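Local coordinates for alginate biosynthesis protein AlgJ (Pseudomonas putida, PDB 4O8V), which probably adds acetyl groups to mannuronate residues of alginate in the periplasm, as part of an inner membrane complex, a modification important for biofilm architecture, at residues N38-R46 with F88-V97. Residues are numbered along the deposited sequence; the frame is centred on the assembly and turned at random.
Sequences NLALIRGVR and FHAQARQANV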
ATOM      1  N   ASN A  38       2.915 -12.771 -10.329  1.00 29.56           N
ATOM      2  CA  ASN A  38       2.138 -11.715  -9.685  1.00 28.03           C
ATOM      3  C   ASN A  38       1.662 -10.637 -10.671  1.00 27.11           C
ATOM      4  O   ASN A  38       0.537 -10.151 -10.551  1.00 24.23           O
ATOM      5  CB  ASN A  38       2.930 -11.063  -8.551  1.00 25.40           C
ATOM      6  CG  ASN A  38       2.978 -11.932  -7.316  1.00 35.69           C
ATOM      7  OD1 ASN A  38       2.071 -12.738  -7.073  1.00 35.72           O
ATOM      8  ND2 ASN A  38       4.050 -11.796  -6.535  1.00 31.35           N
ATOM      9  N   LEU A  39       2.493 -10.260 -11.643  1.00 25.96           N
ATOM     10  CA  LEU A  39       2.069  -9.268 -12.627  1.00 29.89           C
ATOM     11  C   LEU A  39       0.936  -9.796 -13.511  1.00 29.08           C
ATOM     12  O   LEU A  39       0.045  -9.034 -13.904  1.00 29.31           O
ATOM     13  CB  LEU A  39       3.237  -8.841 -13.503  1.00 31.17           C
ATOM     14  CG  LEU A  39       4.218  -7.940 -12.758  1.00 33.02           C
ATOM     15  CD1 LEU A  39       5.618  -7.979 -13.406  1.00 36.48           C
ATOM     16  CD2 LEU A  39       3.686  -6.510 -12.664  1.00 32.73           C
ATOM     17  N   ALA A  40       0.988 -11.080 -13.847  1.00 29.48           N
ATOM     18  CA  ALA A  40      -0.079 -11.667 -14.662  1.00 29.61           C
ATOM     19  C   ALA A  40      -1.382 -11.648 -13.873  1.00 31.51           C
ATOM     20  O   ALA A  40      -2.460 -11.422 -14.430  1.00 30.15           O
ATOM     21  CB  ALA A  40       0.281 -13.094 -15.099  1.00 28.69           C
ATOM     22  N   LEU A  41      -1.286 -11.854 -12.567  1.00 27.59           N
ATOM     23  CA  LEU A  41      -2.477 -11.769 -11.716  1.00 25.36           C
ATOM     24  C   LEU A  41      -2.989 -10.341 -11.571  1.00 24.87           C
ATOM     25  O   LEU A  41      -4.204 -10.106 -11.596  1.00 26.63           O
ATOM     26  CB  LEU A  41      -2.200 -12.381 -10.345  1.00 24.98           C
ATOM     27  CG  LEU A  41      -2.026 -13.899 -10.446  1.00 24.68           C
ATOM     28  CD1 LEU A  41      -1.495 -14.463  -9.138  1.00 28.81           C
ATOM     29  CD2 LEU A  41      -3.370 -14.520 -10.819  1.00 31.34           C
ATOM     30  N   ILE A  42      -2.084  -9.376 -11.409  1.00 24.42           N
ATOM     31  CA  ILE A  42      -2.494  -7.983 -11.360  1.00 24.96           C
ATOM     32  C   ILE A  42      -3.214  -7.557 -12.642  1.00 27.32           C
ATOM     33  O   ILE A  42      -4.234  -6.866 -12.599  1.00 27.57           O
ATOM     34  CB  ILE A  42      -1.272  -7.052 -11.136  1.00 24.91           C
ATOM     35  CG1 ILE A  42      -0.727  -7.235  -9.721  1.00 25.78           C
ATOM     36  CG2 ILE A  42      -1.632  -5.594 -11.439  1.00 23.02           C
ATOM     37  CD1 ILE A  42       0.674  -6.612  -9.533  1.00 27.87           C
ATOM     38  N   ARG A  43      -2.672  -7.972 -13.782  1.00 25.50           N
ATOM     39  CA  ARG A  43      -3.266  -7.661 -15.068  1.00 30.21           C
ATOM     40  C   ARG A  43      -4.665  -8.294 -15.200  1.00 30.05           C
ATOM     41  O   ARG A  43      -5.595  -7.677 -15.736  1.00 28.59           O
ATOM     42  CB  ARG A  43      -2.351  -8.136 -16.196  1.00 33.38           C
ATOM     43  CG  ARG A  43      -2.836  -7.766 -17.581  1.00 40.75           C
ATOM     44  CD  ARG A  43      -2.664  -8.912 -18.550  1.00 52.02           C
ATOM     45  NE  ARG A  43      -1.275  -9.300 -18.750  1.00 60.34           N
ATOM     46  CZ  ARG A  43      -0.824 -10.549 -18.649  1.00 61.51           C
ATOM     47  NH1 ARG A  43       0.465 -10.805 -18.849  1.00 64.29           N
ATOM     48  NH2 ARG A  43      -1.654 -11.537 -18.343  1.00 58.09           N
ATOM     49  N   GLY A  44      -4.810  -9.511 -14.701  1.00 24.38           N
ATOM     50  CA  GLY A  44      -6.097 -10.191 -14.745  1.00 28.83           C
ATOM     51  C   GLY A  44      -7.123  -9.494 -13.871  1.00 29.97           C
ATOM     52  O   GLY A  44      -8.304  -9.396 -14.214  1.00 28.55           O
ATOM     53  N   VAL A  45      -6.665  -8.999 -12.732  1.00 26.05           N
ATOM     54  CA  VAL A  45      -7.525  -8.224 -11.850  1.00 25.89           C
ATOM     55  C   VAL A  45      -7.986  -6.942 -12.547  1.00 26.21           C
ATOM     56  O   VAL A  45      -9.178  -6.623 -12.530  1.00 26.01           O
ATOM     57  CB  VAL A  45      -6.814  -7.888 -10.529  1.00 29.29           C
ATOM     58  CG1 VAL A  45      -7.559  -6.790  -9.812  1.00 25.05           C
ATOM     59  CG2 VAL A  45      -6.689  -9.162  -9.659  1.00 27.21           C
ATOM     60  N   ARG A  46      -7.056  -6.225 -13.173  1.00 24.11           N
ATOM     61  CA  ARG A  46      -7.391  -5.022 -13.943  1.00 26.24           C
ATOM     62  C   ARG A  46      -8.463  -5.312 -14.994  1.00 31.17           C
ATOM     63  O   ARG A  46      -9.414  -4.540 -15.161  1.00 32.12           O
ATOM     64  CB  ARG A  46      -6.154  -4.453 -14.629  1.00 26.89           C
ATOM     65  CG  ARG A  46      -6.418  -3.254 -15.525  1.00 35.07           C
ATOM     66  CD  ARG A  46      -6.073  -3.572 -16.988  1.00 38.36           C
ATOM     67  NE  ARG A  46      -6.288  -2.435 -17.876  1.00 46.94           N
ATOM     68  CZ  ARG A  46      -7.247  -2.370 -18.799  1.00 48.54           C
ATOM     69  NH1 ARG A  46      -8.077  -3.388 -18.962  1.00 46.37           N
ATOM     70  NH2 ARG A  46      -7.368  -1.290 -19.565  1.00 50.09           N
ATOM     71  N   PHE A  88       8.483  -2.302 -11.363  1.00 24.61           N
ATOM     72  CA  PHE A  88       7.058  -2.511 -11.068  1.00 28.34           C
ATOM     73  C   PHE A  88       6.228  -1.512 -11.899  1.00 28.20           C
ATOM     74  O   PHE A  88       5.270  -1.880 -12.596  1.00 24.79           O
ATOM     75  CB  PHE A  88       6.800  -2.337  -9.565  1.00 25.29           C
ATOM     76  CG  PHE A  88       5.490  -2.916  -9.059  1.00 24.91           C
ATOM     77  CD1 PHE A  88       4.468  -3.288  -9.921  1.00 25.84           C
ATOM     78  CD2 PHE A  88       5.277  -3.043  -7.688  1.00 28.59           C
ATOM     79  CE1 PHE A  88       3.270  -3.800  -9.422  1.00 27.71           C
ATOM     80  CE2 PHE A  88       4.094  -3.557  -7.186  1.00 29.34           C
ATOM     81  CZ  PHE A  88       3.086  -3.939  -8.054  1.00 28.12           C
ATOM     82  N   HIS A  89       6.610  -0.242 -11.846  1.00 26.17           N
ATOM     83  CA  HIS A  89       5.904   0.759 -12.633  1.00 25.77           C
ATOM     84  C   HIS A  89       5.973   0.471 -14.134  1.00 27.65           C
ATOM     85  O   HIS A  89       4.970   0.574 -14.830  1.00 30.10           O
ATOM     86  CB  HIS A  89       6.439   2.153 -12.346  1.00 25.94           C
ATOM     87  CG  HIS A  89       5.744   2.824 -11.211  1.00 26.86           C
ATOM     88  ND1 HIS A  89       4.488   3.381 -11.341  1.00 25.89           N
ATOM     89  CD2 HIS A  89       6.108   2.994  -9.914  1.00 28.85           C
ATOM     90  CE1 HIS A  89       4.122   3.897 -10.180  1.00 28.64           C
ATOM     91  NE2 HIS A  89       5.083   3.671  -9.296  1.00 30.65           N
ATOM     92  N   ALA A  90       7.151   0.095 -14.623  1.00 26.91           N
ATOM     93  CA  ALA A  90       7.319  -0.192 -16.033  1.00 28.28           C
ATOM     94  C   ALA A  90       6.442  -1.370 -16.459  1.00 28.77           C
ATOM     95  O   ALA A  90       5.827  -1.338 -17.533  1.00 32.63           O
ATOM     96  CB  ALA A  90       8.781  -0.478 -16.354  1.00 31.64           C
ATOM     97  N   GLN A  91       6.396  -2.415 -15.635  1.00 27.13           N
ATOM     98  CA  GLN A  91       5.600  -3.609 -15.988  1.00 27.91           C
ATOM     99  C   GLN A  91       4.097  -3.341 -15.882  1.00 31.29           C
ATOM    100  O   GLN A  91       3.294  -3.861 -16.677  1.00 33.07           O
ATOM    101  CB  GLN A  91       5.971  -4.797 -15.096  1.00 32.42           C
ATOM    102  CG  GLN A  91       7.315  -5.398 -15.403  1.00 42.78           C
ATOM    103  CD  GLN A  91       7.239  -6.411 -16.513  1.00 53.55           C
ATOM    104  OE1 GLN A  91       6.160  -6.686 -17.058  1.00 56.62           O
ATOM    105  NE2 GLN A  91       8.382  -6.990 -16.853  1.00 59.00           N
ATOM    106  N   ALA A  92       3.720  -2.525 -14.909  1.00 26.69           N
ATOM    107  CA  ALA A  92       2.332  -2.114 -14.771  1.00 29.51           C
ATOM    108  C   ALA A  92       1.895  -1.359 -16.010  1.00 31.50           C
ATOM    109  O   ALA A  92       0.784  -1.542 -16.476  1.00 29.33           O
ATOM    110  CB  ALA A  92       2.140  -1.256 -13.537  1.00 29.68           C
ATOM    111  N   ARG A  93       2.772  -0.509 -16.537  1.00 32.77           N
ATOM    112  CA  ARG A  93       2.489   0.245 -17.751  1.00 40.65           C
ATOM    113  C   ARG A  93       2.334  -0.694 -18.954  1.00 40.39           C
ATOM    114  O   ARG A  93       1.405  -0.555 -19.746  1.00 41.35           O
ATOM    115  CB  ARG A  93       3.599   1.279 -18.007  1.00 46.19           C
ATOM    116  CG  ARG A  93       3.110   2.612 -18.560  1.00 55.76           C
ATOM    117  CD  ARG A  93       4.176   3.702 -18.373  1.00 63.58           C
ATOM    118  NE  ARG A  93       4.616   3.803 -16.978  1.00 63.97           N
ATOM    119  CZ  ARG A  93       5.570   4.624 -16.542  1.00 62.52           C
ATOM    120  NH1 ARG A  93       6.201   5.426 -17.391  1.00 63.25           N
ATOM    121  NH2 ARG A  93       5.895   4.638 -15.255  1.00 60.46           N
ATOM    122  N   GLN A  94       3.246  -1.653 -19.075  1.00 38.99           N
ATOM    123  CA  GLN A  94       3.192  -2.671 -20.124  1.00 41.02           C
ATOM    124  C   GLN A  94       1.829  -3.394 -20.115  1.00 42.24           C
ATOM    125  O   GLN A  94       1.279  -3.732 -21.168  1.00 44.24           O
ATOM    126  CB  GLN A  94       4.360  -3.659 -19.930  1.00 43.27           C
ATOM    127  CG  GLN A  94       4.492  -4.802 -20.953  1.00 54.21           C
ATOM    128  CD  GLN A  94       5.832  -5.558 -20.829  1.00 60.36           C
ATOM    129  OE1 GLN A  94       6.766  -5.092 -20.166  1.00 63.35           O
ATOM    130  NE2 GLN A  94       5.924  -6.719 -21.477  1.00 61.26           N
ATOM    131  N   ALA A  95       1.285  -3.589 -18.918  1.00 40.12           N
ATOM    132  CA  ALA A  95       0.025  -4.297 -18.705  1.00 37.10           C
ATOM    133  C   ALA A  95      -1.206  -3.398 -18.826  1.00 39.65           C
ATOM    134  O   ALA A  95      -2.326  -3.848 -18.561  1.00 40.58           O
ATOM    135  CB  ALA A  95       0.038  -4.962 -17.331  1.00 34.27           C
ATOM    136  N   ASN A  96      -1.002  -2.139 -19.208  1.00 36.30           N
ATOM    137  CA  ASN A  96      -2.081  -1.145 -19.252  1.00 40.19           C
ATOM    138  C   ASN A  96      -2.759  -0.946 -17.903  1.00 35.94           C
ATOM    139  O   ASN A  96      -3.970  -0.733 -17.832  1.00 36.56           O
ATOM    140  CB  ASN A  96      -3.134  -1.529 -20.301  1.00 43.88           C
ATOM    141  CG  ASN A  96      -2.518  -1.853 -21.636  1.00 49.25           C
ATOM    142  OD1 ASN A  96      -2.252  -3.023 -21.952  1.00 48.64           O
ATOM    143  ND2 ASN A  96      -2.259  -0.813 -22.433  1.00 52.67           N
ATOM    144  N   VAL A  97      -1.969  -1.022 -16.833  1.00 31.62           N
ATOM    145  CA  VAL A  97      -2.451  -0.753 -15.491  1.00 28.06           C
ATOM    146  C   VAL A  97      -2.044   0.666 -15.087  1.00 34.16           C
ATOM    147  O   VAL A  97      -0.873   1.030 -15.180  1.00 36.39           O
ATOM    148  CB  VAL A  97      -1.900  -1.785 -14.492  1.00 28.57           C
ATOM    149  CG1 VAL A  97      -2.205  -1.380 -13.051  1.00 30.81           C
ATOM    150  CG2 VAL A  97      -2.497  -3.169 -14.813  1.00 31.52           C
TER
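Leu39 meets Gln91 where the helices 31-51 and 84-94 come together. Their side chains cross at about a right angle, and Leu39 CD1 lies 3.6 Å from Gln91 CB. Gln91 CG lies beside the same methyl, and the bend at the second torsion (chi2 -85°) brings CD there too. One turn on, Ile42 reaches the Phe88 ring obliquely, with its CD1 3.8 Å from Phe88 CE1. Its other branch, CG2, faces Val97 CG2 at 4.2 Å. Phe274 stacks edge-to-face on Phe88 and also touches Ile42, so these side chains join the strand 269-275.

The segment axes are 10.4 Å apart and run at 45° to each other. The small Ala95 sits against Arg43, its CB 4.0 Å from Arg43 CG. Asn96 then ends the second helix in a Schellman motif with positive phi. Arg46 takes up the carbonyl this turn presents: NE donates to Asn96 O at 2.9 Å, with an N-H...O angle of 155°. The oxygen lies near the guanidinium plane, but the donor stands above the carbonyl plane. Arg46 CB and CG slide past Val97 CG2, while NH1 binds Gln50.

The contact is thus apolar from Leu39 to Ile42 and gains its polar bond where the second helix ends, beside strand 55-61. A single direct hydrogen bond links the segments, tying a side chain of one helix to the backbone just beyond the other.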